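Local coordinates for nisin immunity protein (Lactococcus lactis subsp. lactis, PDB 5XHB), which takes part in the immunity of the nisin-producing cell against nisin supplied from outside, as a membrane-attached lipoprotein, at residues Phe28-Lys32 with Val103-Arg107; Ile34-Val39 with Arg90-Ile94; Glu160-Ser166 with Ser190-Tyr196. All coordinates share one frame; numbering follows the deposited sequence.

Contact 1: residues Phe28-Lys32 with Val103-Arg107; sequences FVTDK and VKALR. With SO4 (sulfate ion), chain B.
A single beta bridge, Thr30 opposite Ala105, ties strand 25-33 of the antiparallel N-terminal sheet to the irregular chain 103-107. The two run almost perpendicular, 86° apart end to end, and two backbone bonds fix the crossing. Leu106 N donates to Val29 O at 2.9 Å, and Asp31 N to Lys104 O at 3.0 Å; Ala105 CA and Thr30 CA add CA-H...O contacts to the same two carbonyls. Asp31 supplies the third bond. Its CG lies anti to the backbone N (chi1 -159°), which carries the carboxylate across Arg107, where Arg107 N reaches OD1 over 3.1 Å from above the carboxylate plane. Asn110 also donates to OD1, giving this oxygen two partners. OD2 lies 3.5 Å from Arg107 CG, so the carboxylate meets the aliphatic part of the arginine and not its charged end, whose NE bridges Asp120, an acid that also takes Lys104 NZ. Thr30 OG1 is engaged within its own sheet: it accepts from Lys32 N, closing an ST turn where the strand turns its corner, and is hydrogen-bonded to Lys93 O. The Phe28 ring turns its edge to the carbonyl Val103 O and to Ala105 CA; Phe28 CD2 with Ala105 CB and Val29 CG1 with Leu106 CB are apolar contacts. Beyond the bridge lies a sulfate, probably from the crystallisation liquor, also bound by Tyr134, Thr208 and Leu207. Arg107 NH1 makes a weak, bent bond to Ala105 O. Ala105 N and Arg107 NH1 both donate to sulfate O3, each at 2.8 Å, while Arg107 NH2 takes O2 at the guanidinium edge.

Contact 2: residues Ile34-Val39 with Arg90-Ile94; sequences IPQENV and RYYKI
Tyr91 and Val39 meet through their first torsions: Tyr91 CG stands anti to its own carbonyl carbon (chi1 -56°), sending the ring out from strand 90-96 toward the turn 34-39, and Val39, with CG1 anti to the backbone N, directs CG2 back over the ring. The result is a CH-pi contact, with CG2 of Val39 3.9 Å from the centroid of the Tyr91 ring and 21° off its normal, displaced toward CG. The Gln36 side chain runs alongside the tyrosine, pointing the same way, and its CG comes within 3.4 Å of Tyr91 CE1. Two residues along the strand from Tyr91, Ile34 CD1 packs on CB and CE of Lys93.

The polar part is confined to the backbone. Ile34 N donates to Tyr91 O over 2.7 Å in a nearly straight bond (172° at the hydrogen), although it arrives from above the carbonyl plane. One water completes the pairing: it donates to Ile34 O and accepts from Tyr91 N, standing in for a direct second bond. Within the turn, the 3-10 segment 36-38 is held by Asn38 N to Pro35 O and Val39 N to Gln36 O, which brings Val39 round to the ring. Outside the two segments, Tyr76 meets Tyr91 edge-to-face, and Cys84 touches both Ile34 and Val39. The contact thus joins the connection between strands 25-33 and 39-53 to the sheet by one direct and one water-mediated backbone link, while its side chains contribute dispersion and CH-pi attraction rather than charge pairing.

Contact 3: residues Glu160-Ser166 with Ser190-Tyr196; sequences EVRVFDS and SRTEWDY
Two neighbouring antiparallel strands, 151-165 at the edge of the C-terminal Spa1-type sheet and 191-202 beside it, pair here with their N-to-C directions 158° apart. The ladder alternates regularly: Glu160-Tyr196, Arg162-Trp194 and Phe164-Thr192 are hydrogen-bonded pairs, each with both backbone bonds made, whereas Val161-Asp195, Val163-Glu193 and Asp165-Arg191 are non-hydrogen-bonded pairs. Short CA-H...O contacts fill in the ladder, among them Val163 CA to Thr192 O at 3.3 Å.

The hydrogen-bonded pairs put their side chains on one face, where Phe164 and Trp194 form an edge-to-face (T-shaped) pair. Their planes stand at 89°, and the CE2-CZ edge of the phenylalanine points into the indole face, with Phe164 CE2 3.7 Å from Trp194 CG. Phe164 reaches it because CG sits between the backbone N and carbonyl carbon (chi1 53°), which swings the ring toward the second strand. Thr192 CB then lies over a face of that ring in a CH-pi contact. Further along, the side chains of Arg162 and Tyr196 cross at about a right angle, and Arg162 CG is 3.5 Å from Tyr196 OH, a hydroxyl hydrogen-bonded to Ser129 O. The arginine's own polar end turns back along its strand: NH1 forms a salt bridge with Glu160 OE1 and also donates to Val161 O. On the other face, which carries Val161, Val163, Glu193 and Asp195, the Val161 methyls lie against the carboxylates of Glu193 and Asp195.

Where the pairing ends, Ser166 N donates to Ser190 O, and three hydroxyls form a short chain. Ser166 OG, at its middle, is hydrogen-bonded to Ser190 OG (2.9 Å) and Thr192 OG1 (2.6 Å), with either partner of each pair a possible donor.

Contacts 1 and 2 both reach the same sheet, through strands 25-33 and 90-96, whereas contact 3 belongs to another. The two strands are neighbours, and the first two contacts, centred 12 Å apart, meet directly: Lys32 O lies 2.9 Å from Lys93 N, a probable hydrogen bond. Along the chain, contact 2 is nested inside the loop that contact 1 closes. Contact 3 follows in series. Its centre is 34 Å from that of contact 1, with nearest atoms about 17 Å apart, and 44 Å from that of contact 2, on the opposite side of the chain's centre. Of the three, contact 1 holds the sulfate.

Contact 1: residues Phe28-Lys32 with Val103-Arg107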
loop_
_atom_site.group_PDB
_atom_site.type_symbol
_atom_site.label_atom_id
_atom_site.label_comp_id
_atom_site.label_asym_id
_atom_site.label_seq_id
_atom_site.Cartn_x
_atom_site.Cartn_y
_atom_site.Cartn_z
ATOM N N PHE A 28 -10.027 7.623 -2.895
ATOM C CA PHE A 28 -8.622 7.663 -3.283
ATOM C C PHE A 28 -8.408 7.138 -4.702
ATOM O O PHE A 28 -9.200 6.360 -5.222
ATOM C CB PHE A 28 -7.735 6.899 -2.283
ATOM C CG PHE A 28 -7.913 5.384 -2.278
ATOM C CD1 PHE A 28 -9.044 4.795 -1.733
ATOM C CD2 PHE A 28 -6.897 4.559 -2.753
ATOM C CE1 PHE A 28 -9.181 3.399 -1.698
ATOM C CE2 PHE A 28 -7.009 3.171 -2.720
ATOM C CZ PHE A 28 -8.148 2.584 -2.189
ATOM N N VAL A 29 -7.348 7.614 -5.347
ATOM C CA VAL A 29 -6.946 7.055 -6.635
ATOM C C VAL A 29 -6.221 5.734 -6.402
ATOM O O VAL A 29 -5.221 5.683 -5.680
ATOM C CB VAL A 29 -6.019 7.998 -7.421
ATOM C CG1 VAL A 29 -5.857 7.510 -8.865
ATOM C CG2 VAL A 29 -6.570 9.434 -7.394
ATOM N N THR A 30 -6.721 4.674 -7.024
ATOM C CA THR A 30 -6.132 3.350 -6.894
ATOM C C THR A 30 -5.066 3.098 -7.947
ATOM O O THR A 30 -4.887 3.893 -8.869
ATOM C CB THR A 30 -7.169 2.238 -7.061
ATOM O OG1 THR A 30 -7.548 2.187 -8.441
ATOM C CG2 THR A 30 -8.411 2.502 -6.202
ATOM N N ASP A 31 -4.402 1.948 -7.825
ATOM C CA ASP A 31 -3.413 1.524 -8.810
ATOM C C ASP A 31 -4.049 0.626 -9.881
ATOM O O ASP A 31 -3.340 -0.011 -10.671
ATOM C CB ASP A 31 -2.268 0.779 -8.121
ATOM C CG ASP A 31 -0.990 0.750 -8.975
ATOM O OD1 ASP A 31 -0.667 1.778 -9.598
ATOM O OD2 ASP A 31 -0.319 -0.307 -9.017
ATOM N N LYS A 32 -5.382 0.559 -9.891
ATOM C CA LYS A 32 -6.121 -0.217 -10.895
ATOM C C LYS A 32 -6.300 0.575 -12.186
ATOM O O LYS A 32 -7.143 1.460 -12.249
ATOM C CB LYS A 32 -7.496 -0.626 -10.356
ATOM C CG LYS A 32 -7.432 -1.496 -9.117
ATOM C CD LYS A 32 -7.150 -2.973 -9.468
ATOM C CE LYS A 32 -7.113 -3.824 -8.190
ATOM N NZ LYS A 32 -7.176 -5.316 -8.414
ATOM N N VAL A 103 -7.349 -2.375 -1.707
ATOM C CA VAL A 103 -6.827 -2.094 -3.037
ATOM C C VAL A 103 -5.733 -1.043 -2.894
ATOM O O VAL A 103 -5.939 -0.017 -2.225
ATOM C CB VAL A 103 -7.930 -1.569 -3.990
ATOM C CG1 VAL A 103 -7.340 -1.225 -5.363
ATOM C CG2 VAL A 103 -9.069 -2.574 -4.107
ATOM N N LYS A 104 -4.573 -1.287 -3.500
ATOM C CA LYS A 104 -3.428 -0.379 -3.347
ATOM C C LYS A 104 -3.704 0.971 -3.988
ATOM O O LYS A 104 -4.406 1.063 -4.999
ATOM C CB LYS A 104 -2.160 -1.010 -3.947
ATOM C CG LYS A 104 -1.680 -2.226 -3.142
ATOM C CD LYS A 104 -0.540 -3.019 -3.782
ATOM C CE LYS A 104 -0.059 -4.104 -2.797
ATOM N NZ LYS A 104 0.972 -5.033 -3.344
ATOM N N ALA A 105 -3.157 2.024 -3.393
ATOM C CA ALA A 105 -3.271 3.355 -3.966
ATOM C C ALA A 105 -2.347 3.450 -5.171
ATOM O O ALA A 105 -1.431 2.637 -5.332
ATOM C CB ALA A 105 -2.913 4.435 -2.932
ATOM N N LEU A 106 -2.606 4.452 -6.000
ATOM C CA LEU A 106 -1.812 4.742 -7.192
ATOM C C LEU A 106 -0.317 4.719 -6.897
ATOM O O LEU A 106 0.133 5.351 -5.942
ATOM C CB LEU A 106 -2.215 6.114 -7.750
ATOM C CG LEU A 106 -1.462 6.560 -9.006
ATOM C CD1 LEU A 106 -1.769 5.612 -10.158
ATOM C CD2 LEU A 106 -1.811 8.005 -9.360
ATOM N N ARG A 107 0.443 4.001 -7.718
ATOM C CA ARG A 107 1.892 3.943 -7.575
ATOM C C ARG A 107 2.592 4.972 -8.468
ATOM O O ARG A 107 2.370 5.014 -9.673
ATOM C CB ARG A 107 2.419 2.543 -7.907
ATOM C CG ARG A 107 1.908 1.431 -6.994
ATOM C CD ARG A 107 2.031 1.821 -5.538
ATOM N NE ARG A 107 2.009 0.672 -4.626
ATOM C CZ ARG A 107 1.230 0.595 -3.550
ATOM N NH1 ARG A 107 0.381 1.584 -3.275
ATOM N NH2 ARG A 107 1.297 -0.463 -2.751
HETATM S S SO4 B . -1.243 0.809 -0.007
HETATM O O1 SO4 B . -2.478 0.143 0.457
HETATM O O2 SO4 B . -0.253 -0.195 -0.381
HETATM O O3 SO4 B . -1.517 1.653 -1.169
HETATM O O4 SO4 B . -0.749 1.618 1.102
#

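Contact 2: residues Ile34-Val39 with Arg90-Ile94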
loop_
_atom_site.group_PDB
_atom_site.type_symbol
_atom_site.label_atom_id
_atom_site.label_comp_id
_atom_site.label_asym_id
_atom_site.label_seq_id
_atom_site.Cartn_x
_atom_site.Cartn_y
_atom_site.Cartn_z
ATOM N N ILE A 34 -7.541 1.539 -15.855
ATOM C CA ILE A 34 -8.682 1.277 -16.728
ATOM C C ILE A 34 -8.296 1.534 -18.187
ATOM O O ILE A 34 -7.882 2.644 -18.521
ATOM C CB ILE A 34 -9.879 2.183 -16.373
ATOM C CG1 ILE A 34 -10.227 2.081 -14.885
ATOM C CG2 ILE A 34 -11.087 1.872 -17.252
ATOM C CD1 ILE A 34 -10.562 0.690 -14.439
ATOM N N PRO A 35 -8.437 0.526 -19.062
ATOM C CA PRO A 35 -8.102 0.766 -20.474
ATOM C C PRO A 35 -9.001 1.832 -21.084
ATOM O O PRO A 35 -10.175 1.934 -20.714
ATOM C CB PRO A 35 -8.341 -0.598 -21.142
ATOM C CG PRO A 35 -8.391 -1.596 -20.018
ATOM C CD PRO A 35 -8.958 -0.836 -18.844
ATOM N N GLN A 36 -8.460 2.614 -22.011
ATOM C CA GLN A 36 -9.188 3.738 -22.587
ATOM C C GLN A 36 -10.504 3.287 -23.210
ATOM O O GLN A 36 -11.485 4.020 -23.199
ATOM C CB GLN A 36 -8.321 4.451 -23.632
ATOM C CG GLN A 36 -8.657 5.923 -23.829
ATOM C CD GLN A 36 -9.746 6.142 -24.852
ATOM O OE1 GLN A 36 -10.084 5.238 -25.616
ATOM N NE2 GLN A 36 -10.295 7.349 -24.883
ATOM N N GLU A 37 -10.519 2.072 -23.739
ATOM C CA GLU A 37 -11.711 1.557 -24.409
ATOM C C GLU A 37 -12.864 1.307 -23.437
ATOM O O GLU A 37 -14.015 1.206 -23.852
ATOM C CB GLU A 37 -11.386 0.269 -25.173
ATOM C CG GLU A 37 -10.535 -0.743 -24.414
ATOM C CD GLU A 37 -9.031 -0.477 -24.531
ATOM O OE1 GLU A 37 -8.263 -1.463 -24.595
ATOM O OE2 GLU A 37 -8.614 0.707 -24.544
ATOM N N ASN A 38 -12.553 1.221 -22.145
ATOM C CA ASN A 38 -13.570 0.995 -21.121
ATOM C C ASN A 38 -14.006 2.274 -20.419
ATOM O O ASN A 38 -14.795 2.239 -19.472
ATOM C CB ASN A 38 -13.056 -0.006 -20.088
ATOM C CG ASN A 38 -13.019 -1.424 -20.626
ATOM O OD1 ASN A 38 -13.890 -1.821 -21.397
ATOM N ND2 ASN A 38 -12.009 -2.192 -20.226
ATOM N N VAL A 39 -13.493 3.410 -20.877
ATOM C CA VAL A 39 -13.817 4.673 -20.246
ATOM C C VAL A 39 -14.922 5.358 -21.032
ATOM O O VAL A 39 -14.840 5.481 -22.253
ATOM C CB VAL A 39 -12.575 5.580 -20.145
ATOM C CG1 VAL A 39 -12.961 6.976 -19.712
ATOM C CG2 VAL A 39 -11.569 4.976 -19.177
ATOM N N ARG A 90 -3.110 7.953 -18.785
ATOM C CA ARG A 90 -3.868 6.761 -18.423
ATOM C C ARG A 90 -5.119 7.114 -17.634
ATOM O O ARG A 90 -5.404 8.285 -17.398
ATOM C CB ARG A 90 -3.004 5.807 -17.604
ATOM C CG ARG A 90 -1.840 5.213 -18.385
ATOM C CD ARG A 90 -0.667 4.984 -17.459
ATOM N NE ARG A 90 0.375 4.175 -18.071
ATOM C CZ ARG A 90 1.184 3.370 -17.391
ATOM N NH1 ARG A 90 1.064 3.263 -16.075
ATOM N NH2 ARG A 90 2.108 2.662 -18.027
ATOM N N TYR A 91 -5.849 6.077 -17.237
ATOM C CA TYR A 91 -7.028 6.209 -16.387
ATOM C C TYR A 91 -6.918 5.234 -15.227
ATOM O O TYR A 91 -6.565 4.070 -15.424
ATOM C CB TYR A 91 -8.305 5.927 -17.166
ATOM C CG TYR A 91 -8.484 6.799 -18.389
ATOM C CD1 TYR A 91 -7.891 6.459 -19.599
ATOM C CD2 TYR A 91 -9.264 7.946 -18.337
ATOM C CE1 TYR A 91 -8.064 7.240 -20.722
ATOM C CE2 TYR A 91 -9.442 8.736 -19.459
ATOM C CZ TYR A 91 -8.837 8.377 -20.648
ATOM O OH TYR A 91 -9.011 9.162 -21.768
ATOM N N TYR A 92 -7.218 5.700 -14.019
ATOM C CA TYR A 92 -7.118 4.827 -12.861
ATOM C C TYR A 92 -8.401 4.883 -12.064
ATOM O O TYR A 92 -8.954 5.962 -11.847
ATOM C CB TYR A 92 -5.918 5.215 -11.992
ATOM C CG TYR A 92 -4.599 4.773 -12.578
ATOM C CD1 TYR A 92 -3.888 5.597 -13.441
ATOM C CD2 TYR A 92 -4.070 3.516 -12.276
ATOM C CE1 TYR A 92 -2.685 5.180 -13.993
ATOM C CE2 TYR A 92 -2.866 3.102 -12.811
ATOM C CZ TYR A 92 -2.181 3.936 -13.669
ATOM O OH TYR A 92 -0.987 3.528 -14.210
ATOM N N LYS A 93 -8.876 3.711 -11.649
ATOM C CA LYS A 93 -10.105 3.613 -10.869
ATOM C C LYS A 93 -9.965 4.399 -9.579
ATOM O O LYS A 93 -8.882 4.439 -8.998
ATOM C CB LYS A 93 -10.421 2.139 -10.556
ATOM C CG LYS A 93 -11.779 1.899 -9.883
ATOM C CD LYS A 93 -11.986 0.394 -9.528
ATOM C CE LYS A 93 -12.100 -0.487 -10.758
ATOM N NZ LYS A 93 -12.154 -1.970 -10.433
ATOM N N ILE A 94 -11.049 5.036 -9.149
ATOM C CA ILE A 94 -11.083 5.650 -7.830
ATOM C C ILE A 94 -12.057 4.838 -6.974
ATOM O O ILE A 94 -13.006 4.251 -7.497
ATOM C CB ILE A 94 -11.510 7.138 -7.861
ATOM C CG1 ILE A 94 -12.921 7.304 -8.440
ATOM C CG2 ILE A 94 -10.464 7.998 -8.599
ATOM C CD1 ILE A 94 -13.545 8.666 -8.166
HETATM O O HOH W 1 -5.367 3.703 -19.018
#

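Contact 3: residues Glu160-Ser166 with Ser190-Tyr196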
loop_
_atom_site.group_PDB
_atom_site.type_symbol
_atom_site.label_atom_id
_atom_site.label_comp_id
_atom_site.label_asym_id
_atom_site.label_seq_id
_atom_site.Cartn_x
_atom_site.Cartn_y
_atom_site.Cartn_z
ATOM N N GLU A 160 6.981 -19.285 5.258
ATOM C CA GLU A 160 8.411 -19.264 5.506
ATOM C C GLU A 160 8.647 -19.614 6.938
ATOM O O GLU A 160 7.730 -19.584 7.751
ATOM C CB GLU A 160 9.026 -17.884 5.222
ATOM C CG GLU A 160 9.103 -17.516 3.768
ATOM C CD GLU A 160 10.269 -18.181 3.097
ATOM O OE1 GLU A 160 11.292 -18.400 3.786
ATOM O OE2 GLU A 160 10.171 -18.480 1.889
ATOM N N VAL A 161 9.898 -19.939 7.235
ATOM C CA VAL A 161 10.332 -20.225 8.582
ATOM C C VAL A 161 11.577 -19.402 8.861
ATOM O O VAL A 161 12.450 -19.275 7.992
ATOM C CB VAL A 161 10.666 -21.715 8.778
ATOM C CG1 VAL A 161 11.222 -21.935 10.173
ATOM C CG2 VAL A 161 9.433 -22.598 8.518
ATOM N N ARG A 162 11.661 -18.835 10.058
ATOM C CA ARG A 162 12.915 -18.262 10.535
ATOM C C ARG A 162 13.152 -18.783 11.939
ATOM O O ARG A 162 12.250 -18.796 12.767
ATOM C CB ARG A 162 12.905 -16.718 10.536
ATOM C CG ARG A 162 12.772 -16.055 9.168
ATOM C CD ARG A 162 14.024 -16.281 8.307
ATOM N NE ARG A 162 13.932 -15.615 7.009
ATOM C CZ ARG A 162 13.340 -16.140 5.939
ATOM N NH1 ARG A 162 12.773 -17.343 6.007
ATOM N NH2 ARG A 162 13.304 -15.460 4.800
ATOM N N VAL A 163 14.381 -19.204 12.190
ATOM C CA VAL A 163 14.850 -19.502 13.525
ATOM C C VAL A 163 15.887 -18.437 13.816
ATOM O O VAL A 163 16.848 -18.282 13.054
ATOM C CB VAL A 163 15.481 -20.903 13.620
ATOM C CG1 VAL A 163 16.099 -21.119 15.001
ATOM C CG2 VAL A 163 14.442 -21.982 13.294
ATOM N N PHE A 164 15.702 -17.685 14.891
ATOM C CA PHE A 164 16.536 -16.506 15.072
ATOM C C PHE A 164 16.894 -16.315 16.522
ATOM O O PHE A 164 16.249 -16.864 17.399
ATOM C CB PHE A 164 15.858 -15.239 14.514
ATOM C CG PHE A 164 14.464 -14.988 15.044
ATOM C CD1 PHE A 164 14.266 -14.298 16.228
ATOM C CD2 PHE A 164 13.351 -15.430 14.333
ATOM C CE1 PHE A 164 12.974 -14.049 16.711
ATOM C CE2 PHE A 164 12.056 -15.202 14.812
ATOM C CZ PHE A 164 11.869 -14.512 15.999
ATOM N N ASP A 165 17.964 -15.563 16.755
ATOM C CA ASP A 165 18.346 -15.186 18.106
ATOM C C ASP A 165 17.208 -14.425 18.747
ATOM O O ASP A 165 16.753 -13.426 18.202
ATOM C CB ASP A 165 19.612 -14.325 18.088
ATOM C CG ASP A 165 20.168 -14.089 19.473
ATOM O OD1 ASP A 165 19.482 -13.418 20.277
ATOM O OD2 ASP A 165 21.285 -14.577 19.753
ATOM N N SER A 166 16.756 -14.877 19.909
ATOM C CA SER A 166 15.576 -14.285 20.539
ATOM C C SER A 166 15.733 -12.806 20.870
ATOM O O SER A 166 14.756 -12.061 20.877
ATOM C CB SER A 166 15.224 -15.048 21.811
ATOM O OG SER A 166 14.939 -16.399 21.517
ATOM N N SER A 190 19.718 -17.925 23.134
ATOM C CA SER A 190 18.321 -18.331 23.075
ATOM C C SER A 190 17.822 -18.189 21.643
ATOM O O SER A 190 18.161 -17.227 20.954
ATOM C CB SER A 190 17.476 -17.498 24.030
ATOM O OG SER A 190 16.092 -17.714 23.810
ATOM N N ARG A 191 17.022 -19.154 21.193
ATOM C CA ARG A 191 16.499 -19.130 19.829
ATOM C C ARG A 191 14.967 -19.133 19.801
ATOM O O ARG A 191 14.312 -19.694 20.679
ATOM C CB ARG A 191 17.041 -20.319 19.032
ATOM C CG ARG A 191 18.560 -20.306 18.831
ATOM C CD ARG A 191 19.035 -21.585 18.146
ATOM N NE ARG A 191 20.418 -21.480 17.687
ATOM C CZ ARG A 191 21.058 -22.432 17.013
ATOM N NH1 ARG A 191 20.444 -23.566 16.709
ATOM N NH2 ARG A 191 22.316 -22.247 16.635
ATOM N N THR A 192 14.404 -18.506 18.776
ATOM C CA THR A 192 12.960 -18.438 18.610
ATOM C C THR A 192 12.628 -18.860 17.189
ATOM O O THR A 192 13.299 -18.410 16.257
ATOM C CB THR A 192 12.439 -17.009 18.884
ATOM O OG1 THR A 192 12.688 -16.674 20.254
ATOM C CG2 THR A 192 10.950 -16.894 18.598
ATOM N N GLU A 193 11.632 -19.727 17.016
ATOM C CA GLU A 193 11.156 -20.051 15.672
ATOM C C GLU A 193 9.825 -19.369 15.376
ATOM O O GLU A 193 8.856 -19.504 16.131
ATOM C CB GLU A 193 10.993 -21.562 15.456
ATOM C CG GLU A 193 10.397 -21.863 14.064
ATOM C CD GLU A 193 10.345 -23.348 13.691
ATOM O OE1 GLU A 193 11.120 -24.154 14.239
ATOM O OE2 GLU A 193 9.510 -23.708 12.836
ATOM N N TRP A 194 9.781 -18.646 14.258
ATOM C CA TRP A 194 8.524 -18.103 13.759
ATOM C C TRP A 194 8.177 -18.760 12.448
ATOM O O TRP A 194 9.025 -18.878 11.568
ATOM C CB TRP A 194 8.605 -16.595 13.552
ATOM C CG TRP A 194 8.428 -15.788 14.789
ATOM C CD1 TRP A 194 8.357 -16.238 16.086
ATOM C CD2 TRP A 194 8.268 -14.372 14.840
ATOM N NE1 TRP A 194 8.187 -15.161 16.944
ATOM C CE2 TRP A 194 8.124 -14.009 16.198
ATOM C CE3 TRP A 194 8.246 -13.369 13.868
ATOM C CZ2 TRP A 194 7.948 -12.683 16.604
ATOM C CZ3 TRP A 194 8.069 -12.051 14.273
ATOM C CH2 TRP A 194 7.917 -11.724 15.631
ATOM N N ASP A 195 6.925 -19.181 12.326
ATOM C CA ASP A 195 6.433 -19.743 11.084
ATOM C C ASP A 195 5.475 -18.712 10.503
ATOM O O ASP A 195 4.488 -18.369 11.139
ATOM C CB ASP A 195 5.748 -21.090 11.340
ATOM C CG ASP A 195 6.677 -22.077 12.055
ATOM O OD1 ASP A 195 7.859 -22.143 11.665
ATOM O OD2 ASP A 195 6.247 -22.756 13.015
ATOM N N TYR A 196 5.795 -18.197 9.323
ATOM C CA TYR A 196 5.086 -17.040 8.765
ATOM C C TYR A 196 4.052 -17.491 7.753
ATOM O O TYR A 196 4.392 -18.169 6.767
ATOM C CB TYR A 196 6.050 -16.076 8.075
ATOM C CG TYR A 196 7.217 -15.587 8.905
ATOM C CD1 TYR A 196 8.240 -16.451 9.280
ATOM C CD2 TYR A 196 7.331 -14.248 9.250
ATOM C CE1 TYR A 196 9.336 -15.999 10.020
ATOM C CE2 TYR A 196 8.425 -13.786 10.000
ATOM C CZ TYR A 196 9.427 -14.677 10.366
ATOM O OH TYR A 196 10.512 -14.245 11.099
HETATM O O HOH W 2 5.322 -21.155 7.710
HETATM O O HOH W 3 19.563 -14.715 22.781
#